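Local coordinates for extracellular solute-binding protein, family 1 (Trichodesmium erythraeum IMS101, PDB 6G7N) that binds ferric iron and probably serves as the extracellular solute-binding component of an ABC transporter for iron, at residues S50-L63 with N232-K245. Numbering follows the deposited sequence. Where two conformers were deposited one is given.
Sequences SPADVFMTVDAGRL and NISGGGVVKNAPNK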
loop_
_atom_site.group_PDB
_atom_site.type_symbol
_atom_site.label_atom_id
_atom_site.label_comp_id
_atom_site.label_asym_id
_atom_site.label_seq_id
_atom_site.Cartn_x
_atom_site.Cartn_y
_atom_site.Cartn_z
ATOM N N SER A 50 5.225 -26.967 3.659
ATOM C CA SER A 50 5.503 -25.658 4.255
ATOM C C SER A 50 4.989 -25.546 5.702
ATOM O O SER A 50 3.824 -25.872 5.978
ATOM C CB SER A 50 4.861 -24.536 3.460
ATOM O OG SER A 50 5.250 -23.281 4.011
ATOM N N PRO A 51 5.825 -25.032 6.617
ATOM C CA PRO A 51 5.322 -24.747 7.968
ATOM C C PRO A 51 4.542 -23.429 8.069
ATOM O O PRO A 51 4.004 -23.146 9.126
ATOM C CB PRO A 51 6.591 -24.654 8.826
ATOM C CG PRO A 51 7.686 -24.355 7.860
ATOM C CD PRO A 51 7.284 -24.834 6.499
ATOM N N ALA A 52 4.482 -22.638 7.005
ATOM C CA ALA A 52 3.866 -21.318 7.107
ATOM C C ALA A 52 2.395 -21.409 7.511
ATOM O O ALA A 52 1.614 -22.186 6.957
ATOM C CB ALA A 52 4.010 -20.558 5.794
ATOM N N ASP A 53 2.014 -20.564 8.471
ATOM C CA ASP A 53 0.619 -20.439 8.922
ATOM C C ASP A 53 -0.054 -19.176 8.400
ATOM O O ASP A 53 -1.216 -19.197 7.996
ATOM C CB ASP A 53 0.543 -20.413 10.449
ATOM C CG ASP A 53 0.812 -21.766 11.076
ATOM O OD1 ASP A 53 0.052 -22.718 10.748
ATOM O OD2 ASP A 53 1.737 -21.864 11.922
ATOM N N VAL A 54 0.656 -18.055 8.499
ATOM C CA VAL A 54 0.153 -16.734 8.064
ATOM C C VAL A 54 1.179 -16.132 7.125
ATOM O O VAL A 54 2.390 -16.204 7.391
ATOM C CB VAL A 54 -0.062 -15.802 9.270
ATOM C CG1 VAL A 54 -0.475 -14.406 8.823
ATOM C CG2 VAL A 54 -1.088 -16.382 10.219
ATOM N N PHE A 55 0.700 -15.535 6.039
ATOM C CA PHE A 55 1.542 -14.782 5.082
ATOM C C PHE A 55 1.075 -13.324 5.154
ATOM O O PHE A 55 -0.113 -13.050 5.022
ATOM C CB PHE A 55 1.382 -15.340 3.657
ATOM C CG PHE A 55 2.001 -14.468 2.602
ATOM C CD1 PHE A 55 3.376 -14.274 2.560
ATOM C CD2 PHE A 55 1.211 -13.771 1.682
ATOM C CE1 PHE A 55 3.949 -13.446 1.630
ATOM C CE2 PHE A 55 1.805 -12.972 0.722
ATOM C CZ PHE A 55 3.170 -12.811 0.700
ATOM N N MET A 56 2.034 -12.413 5.334
ATOM C CA MET A 56 1.754 -10.975 5.307
ATOM C C MET A 56 2.705 -10.242 4.385
ATOM O O MET A 56 3.909 -10.549 4.319
ATOM C CB MET A 56 1.838 -10.348 6.694
ATOM C CG MET A 56 0.776 -10.849 7.630
ATOM S SD MET A 56 0.674 -10.032 9.214
ATOM C CE MET A 56 -0.185 -8.552 8.736
ATOM N N THR A 57 2.177 -9.232 3.695
ATOM C CA THR A 57 2.980 -8.423 2.782
ATOM C C THR A 57 2.286 -7.105 2.557
ATOM O O THR A 57 1.279 -6.808 3.189
ATOM C CB THR A 57 3.291 -9.197 1.484
ATOM O OG1 THR A 57 4.337 -8.552 0.752
ATOM C CG2 THR A 57 2.063 -9.328 0.573
ATOM N N VAL A 58 2.851 -6.273 1.675
ATOM C CA VAL A 58 2.194 -5.028 1.265
ATOM C C VAL A 58 1.758 -5.088 -0.187
ATOM O O VAL A 58 2.408 -5.733 -1.031
ATOM C CB VAL A 58 2.988 -3.720 1.531
ATOM C CG1 VAL A 58 3.566 -3.739 2.934
ATOM C CG2 VAL A 58 4.095 -3.504 0.525
ATOM N N ASP A 59 0.645 -4.395 -0.412
ATOM C CA ASP A 59 0.004 -4.142 -1.702
ATOM C C ASP A 59 -0.956 -5.250 -2.089
ATOM O O ASP A 59 -0.557 -6.415 -2.168
ATOM C CB ASP A 59 0.999 -3.772 -2.835
ATOM C CG ASP A 59 0.363 -2.885 -3.864
ATOM O OD1 ASP A 59 -0.549 -3.368 -4.565
ATOM O OD2 ASP A 59 0.736 -1.697 -3.916
ATOM N N ALA A 60 -2.198 -4.881 -2.377
ATOM C CA ALA A 60 -3.156 -5.870 -2.831
ATOM C C ALA A 60 -2.664 -6.562 -4.113
ATOM O O ALA A 60 -3.058 -7.691 -4.370
ATOM C CB ALA A 60 -4.504 -5.209 -3.063
ATOM N N GLY A 61 -1.851 -5.897 -4.937
ATOM C CA GLY A 61 -1.298 -6.595 -6.096
ATOM C C GLY A 61 -0.458 -7.806 -5.727
ATOM O O GLY A 61 -0.497 -8.839 -6.443
ATOM N N ARG A 62 0.337 -7.702 -4.655
ATOM C CA ARG A 62 1.152 -8.852 -4.193
ATOM C C ARG A 62 0.269 -9.910 -3.535
ATOM O O ARG A 62 0.516 -11.104 -3.702
ATOM C CB ARG A 62 2.265 -8.466 -3.199
ATOM C CG ARG A 62 3.389 -7.558 -3.693
ATOM C CD ARG A 62 4.639 -7.630 -2.805
ATOM N NE ARG A 62 5.754 -6.761 -3.219
ATOM C CZ ARG A 62 5.972 -5.523 -2.778
ATOM N NH1 ARG A 62 7.028 -4.833 -3.210
ATOM N NH2 ARG A 62 5.148 -4.964 -1.903
ATOM N N LEU A 63 -0.742 -9.499 -2.772
ATOM C CA LEU A 63 -1.659 -10.461 -2.166
ATOM C C LEU A 63 -2.409 -11.241 -3.246
ATOM O O LEU A 63 -2.607 -12.448 -3.118
ATOM C CB LEU A 63 -2.597 -9.748 -1.195
ATOM C CG LEU A 63 -1.873 -9.259 0.063
ATOM C CD1 LEU A 63 -2.698 -8.203 0.787
ATOM C CD2 LEU A 63 -1.545 -10.396 1.009
ATOM N N ASN A 232 -4.615 1.609 -0.640
ATOM C CA ASN A 232 -4.101 0.239 -0.773
ATOM C C ASN A 232 -3.750 -0.252 0.622
ATOM O O ASN A 232 -3.935 0.493 1.600
ATOM C CB ASN A 232 -2.941 0.240 -1.787
ATOM C CG ASN A 232 -2.704 -1.086 -2.504
ATOM O OD1 ASN A 232 -3.023 -2.171 -1.985
ATOM N ND2 ASN A 232 -2.104 -1.018 -3.704
ATOM N N ILE A 233 -3.288 -1.507 0.731
ATOM C CA ILE A 233 -3.215 -2.160 2.037
ATOM C C ILE A 233 -1.872 -2.813 2.299
ATOM O O ILE A 233 -1.165 -3.263 1.387
ATOM C CB ILE A 233 -4.329 -3.229 2.178
ATOM C CG1 ILE A 233 -4.317 -4.245 1.029
ATOM C CG2 ILE A 233 -5.678 -2.556 2.302
ATOM C CD1 ILE A 233 -5.135 -5.495 1.307
ATOM N N SER A 234 -1.573 -2.913 3.605
ATOM C CA SER A 234 -0.714 -3.941 4.171
ATOM C C SER A 234 -1.646 -5.048 4.642
ATOM O O SER A 234 -2.638 -4.752 5.301
ATOM C CB SER A 234 0.061 -3.409 5.392
ATOM O OG SER A 234 0.949 -2.368 5.075
ATOM N N GLY A 235 -1.376 -6.299 4.304
ATOM C CA GLY A 235 -2.353 -7.325 4.638
ATOM C C GLY A 235 -1.802 -8.715 4.630
ATOM O O GLY A 235 -0.610 -8.941 4.533
ATOM N N GLY A 236 -2.711 -9.663 4.792
ATOM C CA GLY A 236 -2.293 -11.060 4.866
ATOM C C GLY A 236 -3.424 -12.030 4.857
ATOM O O GLY A 236 -4.599 -11.669 4.811
ATOM N N GLY A 237 -3.039 -13.302 4.917
ATOM C CA GLY A 237 -4.008 -14.384 4.899
ATOM C C GLY A 237 -3.439 -15.639 5.541
ATOM O O GLY A 237 -2.255 -15.697 5.900
ATOM N N VAL A 238 -4.329 -16.617 5.713
ATOM C CA VAL A 238 -3.951 -17.949 6.232
ATOM C C VAL A 238 -3.439 -18.781 5.070
ATOM O O VAL A 238 -4.068 -18.874 4.000
ATOM C CB VAL A 238 -5.131 -18.593 6.951
ATOM C CG1 VAL A 238 -4.771 -19.984 7.448
ATOM C CG2 VAL A 238 -5.561 -17.721 8.124
ATOM N N VAL A 239 -2.290 -19.409 5.297
ATOM C CA VAL A 239 -1.636 -20.220 4.263
ATOM C C VAL A 239 -2.368 -21.545 4.033
ATOM O O VAL A 239 -2.892 -22.148 4.989
ATOM C CB VAL A 239 -0.147 -20.393 4.624
ATOM C CG1 VAL A 239 0.582 -21.331 3.677
ATOM C CG2 VAL A 239 0.544 -19.033 4.670
ATOM N N LYS A 240 -2.360 -22.019 2.783
ATOM C CA LYS A 240 -3.100 -23.204 2.359
ATOM C C LYS A 240 -2.851 -24.399 3.244
ATOM O O LYS A 240 -3.812 -25.067 3.661
ATOM C CB LYS A 240 -2.766 -23.529 0.914
ATOM C CG LYS A 240 -3.482 -24.773 0.396
ATOM C CD LYS A 240 -3.404 -24.920 -1.103
ATOM C CE LYS A 240 -4.518 -24.171 -1.803
ATOM N NZ LYS A 240 -4.307 -24.140 -3.280
ATOM N N ASN A 241 -1.602 -24.676 3.568
ATOM C CA ASN A 241 -1.412 -25.907 4.363
ATOM C C ASN A 241 -1.070 -25.637 5.806
ATOM O O ASN A 241 -0.463 -26.465 6.449
ATOM C CB ASN A 241 -0.431 -26.876 3.697
ATOM C CG ASN A 241 -0.845 -27.238 2.281
ATOM O OD1 ASN A 241 -0.233 -26.766 1.297
ATOM N ND2 ASN A 241 -1.900 -28.042 2.156
ATOM N N ALA A 242 -1.545 -24.513 6.340
ATOM C CA ALA A 242 -1.188 -24.086 7.668
ATOM C C ALA A 242 -1.238 -25.234 8.673
ATOM O O ALA A 242 -2.286 -25.864 8.836
ATOM C CB ALA A 242 -2.134 -23.005 8.124
ATOM N N PRO A 243 -0.124 -25.487 9.373
ATOM C CA PRO A 243 -0.176 -26.525 10.409
ATOM C C PRO A 243 -1.034 -26.176 11.621
ATOM O O PRO A 243 -1.501 -27.069 12.325
ATOM C CB PRO A 243 1.284 -26.732 10.802
ATOM C CG PRO A 243 2.046 -25.613 10.243
ATOM C CD PRO A 243 1.244 -24.989 9.140
ATOM N N ASN A 244 -1.230 -24.884 11.872
ATOM C CA ASN A 244 -2.071 -24.409 12.984
ATOM C C ASN A 244 -3.076 -23.398 12.448
ATOM O O ASN A 244 -2.997 -22.185 12.699
ATOM C CB ASN A 244 -1.216 -23.779 14.070
ATOM C CG ASN A 244 -1.991 -23.519 15.342
ATOM O OD1 ASN A 244 -3.213 -23.738 15.409
ATOM N ND2 ASN A 244 -1.282 -23.064 16.378
ATOM N N LYS A 245 -4.065 -23.901 11.728
ATOM C CA LYS A 245 -5.096 -23.057 11.136
ATOM C C LYS A 245 -5.866 -22.260 12.193
ATOM O O LYS A 245 -6.109 -21.066 12.020
ATOM C CB LYS A 245 -6.057 -23.904 10.287
ATOM C CG LYS A 245 -7.159 -23.117 9.615
ATOM C CD LYS A 245 -8.151 -24.030 8.907
ATOM C CE LYS A 245 -9.270 -23.224 8.283
ATOM N NZ LYS A 245 -10.160 -24.060 7.436
#
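V239 packs its CG2 methyl against A52 and F55 at one end of this antiparallel strand pairing, 3.9 Å from F55 CB and equally near A52 CB. A second apolar patch lies at the other end, where CD1 of L63 meets I233 CD1 at 3.7 Å. Between these two patches runs the glycine row G235 to G237. L63 packs over G235, where a side chain would crowd its CD1, and L63 CD2 lies 4.0 Å from G236 CA; on the other face of the sheet a side chain at G236 would collide with F55 O and M56 CG. F55 exchanges two backbone hydrogen bonds with G237, and T57 two with G235, while M56 faces G236 in the non-hydrogen-bonded pair between them.

At one polar end D53, its CG anti to the carbonyl carbon (chi1 -73°), turns OD1 toward the chain just beyond the V239 to A242 turn. There D53 OD1 accepts from the backbone N of N244 at 2.8 Å, on the syn side and 23° out of the carboxylate plane; OD2 accepts from N4 N. At the other, N232 OD1 receives a nearly straight bond from A60 N (2.9 Å) and a second from its neighbour I233 N, tying the first turn of the helix to the strand. Its ND2 gives a weak bond to OD1 of D59, the N-cap, which also accepts from G61 N and is hydrogen-bonded to S144 OG. With N232 replaced by an alanine, A60 N and I233 N are likely to lose their shared acceptor, and the carboxylate of D59 its weak tie to the strand.

V58 touches the bound D-alanine and D-glutamic acid, so the pairing reaches the ligand pocket of this periplasmic-binding-protein fold. Strand 54-58 lies in the sheet between parallel strand 2-7 and antiparallel strand 231-239, with helix 36-46 packed on F55 and V239 and helix 140-167 against D59 and N232.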